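Local coordinates for acyl-CoA thioesterase (Alicyclobacillus acidocaldarius subsp. acidocaldarius, PDB 3RQB) that probably hydrolyses acyl-CoA thioesters to free fatty acids and coenzyme A, at the interface of chains A and B. Coordinates in Å, arbitrary orientation; residue numbers count along the deposited sequence, not the author numbering. Chains: chain A/B, Uncharacterized protein.

The three contacts belong to one two-fold symmetric interface of the deposited two-chain assembly, which may be the biological dimer. Contact 1 and contact 2 are neighbours, the centres of their C-alpha atoms about 11 Å apart, and share A:Thr109; both use strands 61-69 and 103-113. Contact 2 adds strand 210-215, and the C-alpha centres of contacts 2 and 3 are about 17 Å apart. Contact 3 brings strands 243-251 and 257-267 to the start of strand 91-100, an element also used in contact 1. The patches thus spread over about 27 Å between the C-alpha centres of contacts 1 and 3, and each recurs with chains exchanged.

Contact 1: the interface of chains A and B. Residues chain A 93, 95, 109, 111; chain B 68-70, 107, 209.
Strands of the hotdog fold form this patch: A:His93 on strand 91-100 faces B:Phe69 and B:Ala70, at the end of strand 61-69 and just after it, while A:Val111 on strand 103-113 faces B:Val209, in the loop before strand 210-215. The imidazole of A:His93 lies between the chains. Over the centre of one face sits the CA of B:Ala70, 3.8 Å from the ring centroid, a CH-pi contact, while the opposite face is covered within its own chain by CG1 of A:Val111, offset toward the rim. With CG anti to the carbonyl carbon (chi1 -61°), the ring extends into chain B, and its CE1 approaches the backbone O of B:Phe69 and the CG1 methyl of B:Val209. That same methyl meets A:Val111 tip to tip, 3.4 Å from its CG1, so B:Val209 packs against both the histidine and the valine.

Beside this apolar cluster, the hydroxyl OG1 of A:Thr109 donates a hydrogen bond to the amide oxygen OD1 of B:Asn68 at 2.7 Å. The C=O...donor angle of 128° is usual for a carbonyl acceptor, the donor tilted modestly from the carbonyl plane. The side chains of A:Thr109 and B:Thr107 pass in opposite directions, with CG2 of the former 4.0 Å from OG1 of the latter. The CB of B:Asn68 lies 3.9 Å from ND1 of A:His93 while its amide points on to A:Thr109, ring and amide planes 44° apart.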
ATOM      1  N   HIS A  93     -16.491  -1.750  -1.023  1.00 36.80           N
ATOM      2  CA  HIS A  93     -15.450  -0.926  -0.381  1.00 35.44           C
ATOM      3  C   HIS A  93     -15.885  -0.303   0.951  1.00 37.86           C
ATOM      4  O   HIS A  93     -16.986   0.245   1.065  1.00 41.44           O
ATOM      5  CB  HIS A  93     -14.942   0.169  -1.340  1.00 37.42           C
ATOM      6  CG  HIS A  93     -14.325  -0.366  -2.599  1.00 48.88           C
ATOM      7  ND1 HIS A  93     -12.996  -0.186  -2.915  1.00 52.72           N
ATOM      8  CD2 HIS A  93     -14.855  -1.097  -3.613  1.00 47.25           C
ATOM      9  CE1 HIS A  93     -12.733  -0.778  -4.068  1.00 48.96           C
ATOM     10  NE2 HIS A  93     -13.844  -1.336  -4.512  1.00 47.06           N
ATOM     11  N   THR A  95     -14.779   2.264   4.413  1.00 43.03           N
ATOM     12  CA  THR A  95     -13.937   3.240   5.057  1.00 45.81           C
ATOM     13  C   THR A  95     -14.217   3.130   6.536  1.00 49.69           C
ATOM     14  O   THR A  95     -15.373   3.150   6.956  1.00 50.58           O
ATOM     15  CB  THR A  95     -14.266   4.640   4.593  1.00 49.27           C
ATOM     16  OG1 THR A  95     -13.428   4.958   3.475  1.00 56.04           O
ATOM     17  CG2 THR A  95     -14.014   5.636   5.721  1.00 45.14           C
ATOM     18  N   THR A 109      -9.092   1.788   4.994  1.00 56.01           N
ATOM     19  CA  THR A 109      -9.931   1.488   3.834  1.00 57.41           C
ATOM     20  C   THR A 109      -9.770   0.009   3.457  1.00 56.38           C
ATOM     21  O   THR A 109      -8.654  -0.485   3.244  1.00 58.48           O
ATOM     22  CB  THR A 109      -9.673   2.443   2.606  1.00 62.38           C
ATOM     23  OG1 THR A 109      -8.281   2.448   2.245  1.00 59.52           O
ATOM     24  CG2 THR A 109     -10.139   3.889   2.909  1.00 60.37           C
ATOM     25  N   VAL A 111     -11.232  -3.450   1.073  1.00 32.46           N
ATOM     26  CA  VAL A 111     -11.919  -3.875  -0.130  1.00 28.88           C
ATOM     27  C   VAL A 111     -12.343  -5.312   0.065  1.00 32.41           C
ATOM     28  O   VAL A 111     -11.515  -6.162   0.382  1.00 31.61           O
ATOM     29  CB  VAL A 111     -10.999  -3.823  -1.362  1.00 28.21           C
ATOM     30  CG1 VAL A 111     -11.754  -4.260  -2.595  1.00 28.17           C
ATOM     31  CG2 VAL A 111     -10.461  -2.427  -1.567  1.00 33.47           C
TER
ATOM     32  N   ASN B  68      -8.466   3.924  -3.407  1.00 39.08           N
ATOM     33  CA  ASN B  68      -9.286   2.768  -3.739  1.00 41.40           C
ATOM     34  C   ASN B  68     -10.342   3.162  -4.766  1.00 39.84           C
ATOM     35  O   ASN B  68     -11.099   4.114  -4.542  1.00 38.13           O
ATOM     36  CB  ASN B  68      -9.935   2.223  -2.473  1.00 43.24           C
ATOM     37  CG  ASN B  68      -8.972   2.197  -1.307  1.00 55.43           C
ATOM     38  OD1 ASN B  68      -9.163   2.897  -0.306  1.00 66.24           O
ATOM     39  ND2 ASN B  68      -7.909   1.416  -1.442  1.00 52.28           N
ATOM     40  N   PHE B  69     -10.391   2.444  -5.890  1.00 32.16           N
ATOM     41  CA  PHE B  69     -11.368   2.768  -6.925  1.00 33.37           C
ATOM     42  C   PHE B  69     -12.629   1.923  -6.738  1.00 40.15           C
ATOM     43  O   PHE B  69     -12.659   0.717  -7.041  1.00 28.32           O
ATOM     44  CB  PHE B  69     -10.780   2.531  -8.317  1.00 28.45           C
ATOM     45  CG  PHE B  69      -9.434   3.184  -8.533  1.00 32.27           C
ATOM     46  CD1 PHE B  69      -9.330   4.381  -9.226  1.00 35.66           C
ATOM     47  CD2 PHE B  69      -8.271   2.598  -8.047  1.00 31.65           C
ATOM     48  CE1 PHE B  69      -8.089   4.989  -9.430  1.00 33.83           C
ATOM     49  CE2 PHE B  69      -7.019   3.199  -8.246  1.00 29.15           C
ATOM     50  CZ  PHE B  69      -6.929   4.393  -8.938  1.00 28.91           C
ATOM     51  N   ALA B  70     -13.689   2.604  -6.299  1.00 44.63           N
ATOM     52  CA  ALA B  70     -14.916   1.954  -5.863  1.00 48.26           C
ATOM     53  C   ALA B  70     -15.730   1.565  -7.067  1.00 50.22           C
ATOM     54  O   ALA B  70     -16.495   0.604  -7.035  1.00 53.40           O
ATOM     55  CB  ALA B  70     -15.702   2.878  -4.980  1.00 48.69           C
ATOM     56  N   THR B 107     -12.224   6.549  -3.239  1.00 44.07           N
ATOM     57  CA  THR B 107     -11.781   6.979  -1.904  1.00 51.56           C
ATOM     58  C   THR B 107     -10.270   6.878  -1.737  1.00 56.52           C
ATOM     59  O   THR B 107      -9.602   6.092  -2.414  1.00 57.69           O
ATOM     60  CB  THR B 107     -12.444   6.198  -0.735  1.00 48.90           C
ATOM     61  OG1 THR B 107     -11.805   4.920  -0.552  1.00 42.81           O
ATOM     62  CG2 THR B 107     -13.936   6.028  -0.980  1.00 48.25           C
ATOM     63  N   VAL B 209      -8.195  -2.070  -8.326  1.00 42.55           N
ATOM     64  CA  VAL B 209      -9.006  -1.857  -7.141  1.00 42.57           C
ATOM     65  C   VAL B 209      -8.380  -0.832  -6.199  1.00 40.01           C
ATOM     66  O   VAL B 209      -9.071   0.036  -5.653  1.00 40.10           O
ATOM     67  CB  VAL B 209      -9.171  -3.172  -6.389  1.00 47.51           C
ATOM     68  CG1 VAL B 209      -9.818  -2.936  -5.021  1.00 51.53           C
ATOM     69  CG2 VAL B 209      -9.967  -4.139  -7.241  1.00 47.58           C
TER

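Contact 2: the interface of chains A and B. Residues chain A 66, 68, 109, 211-212; chain B 66, 109, 212, 214.
The phenol ring of B:Tyr214 has a water at its edge, in the ring plane, and the carboxamide of A:Asn68 turns its oxygen toward B:Thr109. The water accepts from or donates to the tyrosine OH of B:Tyr214 at 2.6 Å and the hydroxyl OG1 of A:Thr212 at 2.9 Å, bridging the two chains where the direct OH to OG1 approach is too long for a bond. At the amide, B:Thr109 OG1 gives A:Asn68 OD1 a weak hydrogen bond of 3.3 Å, the side chains meeting at an angle.

Between these polar ends, threonines of the two chains face each other. A:Thr66 and B:Thr66 reach tip to tip, as do the methyls CG2 of A:Thr109 and B:Thr109, 3.8 Å apart. OG1 of A:Thr66, anti to the carbonyl carbon (chi1 -60°), turns to A:Thr212, and B:Thr66 does the same toward B:Thr212: the hydrogen bond between A:Thr66 OG1 and A:Thr212 OG1 is 3.2 Å, and that between B:Thr66 OG1 and B:Thr212 OG1 is 2.8 Å. These intrachain pairs tie strand 61-69 to strand 210-215. Like residues meet, A:Thr212 also lying near B:Thr212, which places the patch close to the two-fold axis, where it probably supports association of the chains.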
ATOM      1  N   THR A  66      -5.895  -1.053   4.034  1.00 39.34           N
ATOM      2  CA  THR A  66      -4.860  -0.066   4.322  1.00 44.44           C
ATOM      3  C   THR A  66      -5.259   0.667   5.596  1.00 55.00           C
ATOM      4  O   THR A  66      -6.409   1.084   5.753  1.00 56.99           O
ATOM      5  CB  THR A  66      -4.645   0.964   3.168  1.00 47.16           C
ATOM      6  OG1 THR A  66      -4.259   0.296   1.956  1.00 46.83           O
ATOM      7  CG2 THR A  66      -3.560   1.954   3.548  1.00 47.42           C
ATOM      8  N   ASN A  68      -4.110   3.624   8.588  1.00 49.42           N
ATOM      9  CA  ASN A  68      -3.280   4.745   8.996  1.00 50.42           C
ATOM     10  C   ASN A  68      -3.436   4.962  10.487  1.00 49.53           C
ATOM     11  O   ASN A  68      -4.550   4.976  11.008  1.00 53.35           O
ATOM     12  CB  ASN A  68      -3.685   6.007   8.232  1.00 54.43           C
ATOM     13  CG  ASN A  68      -4.054   5.711   6.789  1.00 56.75           C
ATOM     14  OD1 ASN A  68      -5.201   5.375   6.487  1.00 53.50           O
ATOM     15  ND2 ASN A  68      -3.079   5.818   5.891  1.00 58.94           N
ATOM     16  N   THR A 109      -9.092   1.788   4.994  1.00 56.01           N
ATOM     17  CA  THR A 109      -9.931   1.488   3.834  1.00 57.41           C
ATOM     18  C   THR A 109      -9.770   0.009   3.457  1.00 56.38           C
ATOM     19  O   THR A 109      -8.654  -0.485   3.244  1.00 58.48           O
ATOM     20  CB  THR A 109      -9.673   2.443   2.606  1.00 62.38           C
ATOM     21  OG1 THR A 109      -8.281   2.448   2.245  1.00 59.52           O
ATOM     22  CG2 THR A 109     -10.139   3.889   2.909  1.00 60.37           C
ATOM     23  N   PHE A 211       0.067   1.304   6.737  1.00 43.58           N
ATOM     24  CA  PHE A 211       0.268  -0.137   6.602  1.00 48.08           C
ATOM     25  C   PHE A 211      -0.727  -0.700   5.590  1.00 45.86           C
ATOM     26  O   PHE A 211      -1.886  -0.259   5.529  1.00 42.60           O
ATOM     27  CB  PHE A 211       0.063  -0.795   7.967  1.00 51.82           C
ATOM     28  CG  PHE A 211       0.214  -2.286   7.965  1.00 57.96           C
ATOM     29  CD1 PHE A 211       1.190  -2.906   7.191  1.00 65.83           C
ATOM     30  CD2 PHE A 211      -0.596  -3.072   8.781  1.00 56.53           C
ATOM     31  CE1 PHE A 211       1.339  -4.302   7.208  1.00 64.78           C
ATOM     32  CE2 PHE A 211      -0.458  -4.464   8.810  1.00 55.78           C
ATOM     33  CZ  PHE A 211       0.514  -5.079   8.023  1.00 58.77           C
ATOM     34  N   THR A 212      -0.275  -1.662   4.790  1.00 38.49           N
ATOM     35  CA  THR A 212      -1.108  -2.195   3.711  1.00 39.93           C
ATOM     36  C   THR A 212      -0.943  -3.712   3.567  1.00 43.53           C
ATOM     37  O   THR A 212       0.174  -4.239   3.561  1.00 44.10           O
ATOM     38  CB  THR A 212      -0.828  -1.479   2.344  1.00 45.37           C
ATOM     39  OG1 THR A 212      -1.130  -0.073   2.440  1.00 40.16           O
ATOM     40  CG2 THR A 212      -1.661  -2.089   1.228  1.00 42.17           C
TER
ATOM     41  N   THR B  66      -3.053   6.198  -0.487  1.00 43.20           N
ATOM     42  CA  THR B  66      -3.737   4.974  -0.868  1.00 37.55           C
ATOM     43  C   THR B  66      -5.057   5.381  -1.486  1.00 41.17           C
ATOM     44  O   THR B  66      -5.858   6.063  -0.848  1.00 42.43           O
ATOM     45  CB  THR B  66      -4.013   4.060   0.343  1.00 36.59           C
ATOM     46  OG1 THR B  66      -2.780   3.504   0.826  1.00 33.54           O
ATOM     47  CG2 THR B  66      -4.970   2.939  -0.046  1.00 38.38           C
ATOM     48  N   THR B 109      -6.825   7.736   1.285  1.00 42.32           N
ATOM     49  CA  THR B 109      -6.315   8.232   2.551  1.00 45.96           C
ATOM     50  C   THR B 109      -4.910   8.763   2.294  1.00 45.51           C
ATOM     51  O   THR B 109      -4.182   8.250   1.438  1.00 39.45           O
ATOM     52  CB  THR B 109      -6.310   7.144   3.668  1.00 61.42           C
ATOM     53  OG1 THR B 109      -5.429   6.070   3.306  1.00 63.38           O
ATOM     54  CG2 THR B 109      -7.716   6.590   3.902  1.00 59.74           C
ATOM     55  N   THR B 212      -1.316   2.183  -3.870  1.00 33.13           N
ATOM     56  CA  THR B 212      -0.624   2.872  -2.777  1.00 35.68           C
ATOM     57  C   THR B 212       0.714   3.435  -3.251  1.00 40.75           C
ATOM     58  O   THR B 212       1.376   2.842  -4.104  1.00 43.02           O
ATOM     59  CB  THR B 212      -0.391   1.965  -1.536  1.00 48.06           C
ATOM     60  OG1 THR B 212      -1.641   1.683  -0.897  1.00 54.93           O
ATOM     61  CG2 THR B 212       0.489   2.658  -0.527  1.00 43.79           C
ATOM     62  N   TYR B 214       4.310   5.559  -1.567  1.00 46.24           N
ATOM     63  CA  TYR B 214       5.064   6.189  -0.499  1.00 44.80           C
ATOM     64  C   TYR B 214       6.081   7.116  -1.147  1.00 38.27           C
ATOM     65  O   TYR B 214       6.799   6.693  -2.065  1.00 33.61           O
ATOM     66  CB  TYR B 214       5.798   5.114   0.303  1.00 44.26           C
ATOM     67  CG  TYR B 214       4.899   4.122   1.006  1.00 37.10           C
ATOM     68  CD1 TYR B 214       3.533   4.355   1.139  1.00 40.58           C
ATOM     69  CD2 TYR B 214       5.424   2.964   1.558  1.00 32.62           C
ATOM     70  CE1 TYR B 214       2.717   3.458   1.801  1.00 44.45           C
ATOM     71  CE2 TYR B 214       4.617   2.058   2.219  1.00 38.63           C
ATOM     72  CZ  TYR B 214       3.267   2.307   2.340  1.00 43.43           C
ATOM     73  OH  TYR B 214       2.472   1.402   3.005  1.00 39.97           O
TER
HETATM   74  O   HOH W   1       0.056   2.357   3.403  1.00 57.10           O

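Contact 3: the interface of chains A and B. Residues chain A 243, 266, 268; chain B 90-91, 116.
A chi1 of -151° on A:Tyr266 sets its ring roughly opposite the backbone N and carries the phenol out to chain B, where the OG of B:Ser90, held between its backbone N and carbonyl carbon (chi1 40°), turns to meet it. The serine hydroxyl donates a hydrogen bond to the phenol oxygen OH of A:Tyr266 at 3.1 Å, a direct polar link between the chains.

The same phenol oxygen receives a second hydrogen bond from within chain A: the amine NZ of A:Lys268 donates to OH of A:Tyr266 at 2.6 Å. Seen from that oxygen, the two donors stand about 127° apart, so they approach from well-separated directions. The phenol oxygen is therefore gripped from both chains, by a serine hydroxyl and a lysine amine, and the nearby amine could polarise it. This lysine may help to orient the phenol.

Further out, NZ of A:Lys268 lies 4.4 Å from NH2 of B:Arg116, but the arginine is poorly ordered, so its exact place is doubtful.

The site ties the end of strand 257-267 in one chain to the turn before strand 91-100 in the other, a small polar link away from contact 1 that probably adds to the pairing of the chains.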
ATOM      1  N   TYR A 243      12.118   8.737   7.450  1.00 62.84           N
ATOM      2  CA  TYR A 243      11.329   7.554   7.128  1.00 58.58           C
ATOM      3  C   TYR A 243      12.065   6.458   6.380  1.00 53.35           C
ATOM      4  O   TYR A 243      13.080   6.684   5.711  1.00 49.68           O
ATOM      5  CB  TYR A 243      10.074   7.931   6.331  1.00 54.95           C
ATOM      6  CG  TYR A 243       9.093   8.762   7.104  1.00 55.22           C
ATOM      7  CD1 TYR A 243       9.302  10.118   7.262  1.00 59.41           C
ATOM      8  CD2 TYR A 243       7.962   8.191   7.688  1.00 58.17           C
ATOM      9  CE1 TYR A 243       8.422  10.900   7.976  1.00 62.09           C
ATOM     10  CE2 TYR A 243       7.066   8.967   8.413  1.00 61.41           C
ATOM     11  CZ  TYR A 243       7.306  10.332   8.551  1.00 61.02           C
ATOM     12  OH  TYR A 243       6.451  11.160   9.255  1.00 52.65           O
ATOM     13  N   TYR A 266       8.065   5.999  10.531  1.00 60.19           N
ATOM     14  CA  TYR A 266       8.760   7.076  11.249  1.00 67.53           C
ATOM     15  C   TYR A 266      10.080   6.587  11.824  1.00 62.89           C
ATOM     16  O   TYR A 266      10.163   5.459  12.293  1.00 65.03           O
ATOM     17  CB  TYR A 266       7.882   7.482  12.445  1.00 83.59           C
ATOM     18  CG  TYR A 266       7.973   8.921  12.919  1.00 99.97           C
ATOM     19  CD1 TYR A 266       9.081   9.723  12.634  1.00105.10           C
ATOM     20  CD2 TYR A 266       6.932   9.483  13.662  1.00108.15           C
ATOM     21  CE1 TYR A 266       9.142  11.057  13.074  1.00108.67           C
ATOM     22  CE2 TYR A 266       6.983  10.807  14.106  1.00112.63           C
ATOM     23  CZ  TYR A 266       8.085  11.589  13.812  1.00110.69           C
ATOM     24  OH  TYR A 266       8.114  12.893  14.261  1.00107.29           O
ATOM     25  N   LYS A 268      13.586   8.239  14.336  1.00 61.71           N
ATOM     26  CA  LYS A 268      14.455   9.275  14.867  1.00 65.60           C
ATOM     27  C   LYS A 268      15.885   8.756  14.784  1.00 69.87           C
ATOM     28  O   LYS A 268      16.294   7.874  15.545  1.00 64.18           O
ATOM     29  CB  LYS A 268      14.069   9.619  16.308  1.00 64.04           C
ATOM     30  CG  LYS A 268      12.624  10.079  16.471  1.00 65.80           C
ATOM     31  CD  LYS A 268      12.302  11.256  15.538  1.00 70.36           C
ATOM     32  CE  LYS A 268      10.848  11.735  15.690  1.00 65.38           C
ATOM     33  NZ  LYS A 268      10.587  13.047  15.022  1.00 63.15           N
TER
ATOM     34  N   SER B  90       4.250  17.170  13.915  1.00 63.87           N
ATOM     35  CA  SER B  90       4.944  16.948  12.657  1.00 60.32           C
ATOM     36  C   SER B  90       4.151  16.185  11.595  1.00 55.70           C
ATOM     37  O   SER B  90       4.703  15.827  10.558  1.00 57.18           O
ATOM     38  CB  SER B  90       6.262  16.234  12.932  1.00 68.93           C
ATOM     39  OG  SER B  90       6.084  15.255  13.943  1.00 77.87           O
ATOM     40  N   THR B  91       2.887  15.873  11.859  1.00 53.92           N
ATOM     41  CA  THR B  91       2.195  14.908  10.999  1.00 46.22           C
ATOM     42  C   THR B  91       0.661  15.084  10.879  1.00 51.48           C
ATOM     43  O   THR B  91       0.001  15.514  11.827  1.00 63.72           O
ATOM     44  CB  THR B  91       2.552  13.487  11.466  1.00 48.66           C
ATOM     45  OG1 THR B  91       2.584  12.603  10.348  1.00 51.04           O
ATOM     46  CG2 THR B  91       1.571  12.983  12.520  1.00 53.39           C
ATOM     47  N   ARG B 116      12.552  16.318   8.728  1.00 72.16           N
ATOM     48  CA  ARG B 116      13.874  16.888   8.928  1.00 71.71           C
ATOM     49  C   ARG B 116      14.915  15.809   8.578  1.00 69.01           C
ATOM     50  O   ARG B 116      14.599  14.615   8.540  1.00 67.62           O
ATOM     51  CB  ARG B 116      14.006  17.398  10.375  1.00 71.24           C
ATOM     52  CG  ARG B 116      12.966  18.486  10.750  1.00122.83           C
ATOM     53  CD  ARG B 116      12.582  18.496  12.243  1.00121.99           C
ATOM     54  NE  ARG B 116      11.311  17.816  12.502  1.00120.50           N
ATOM     55  CZ  ARG B 116      10.691  17.792  13.680  1.00119.27           C
ATOM     56  NH1 ARG B 116      11.217  18.419  14.728  1.00118.56           N
ATOM     57  NH2 ARG B 116       9.539  17.144  13.810  1.00117.10           N
TER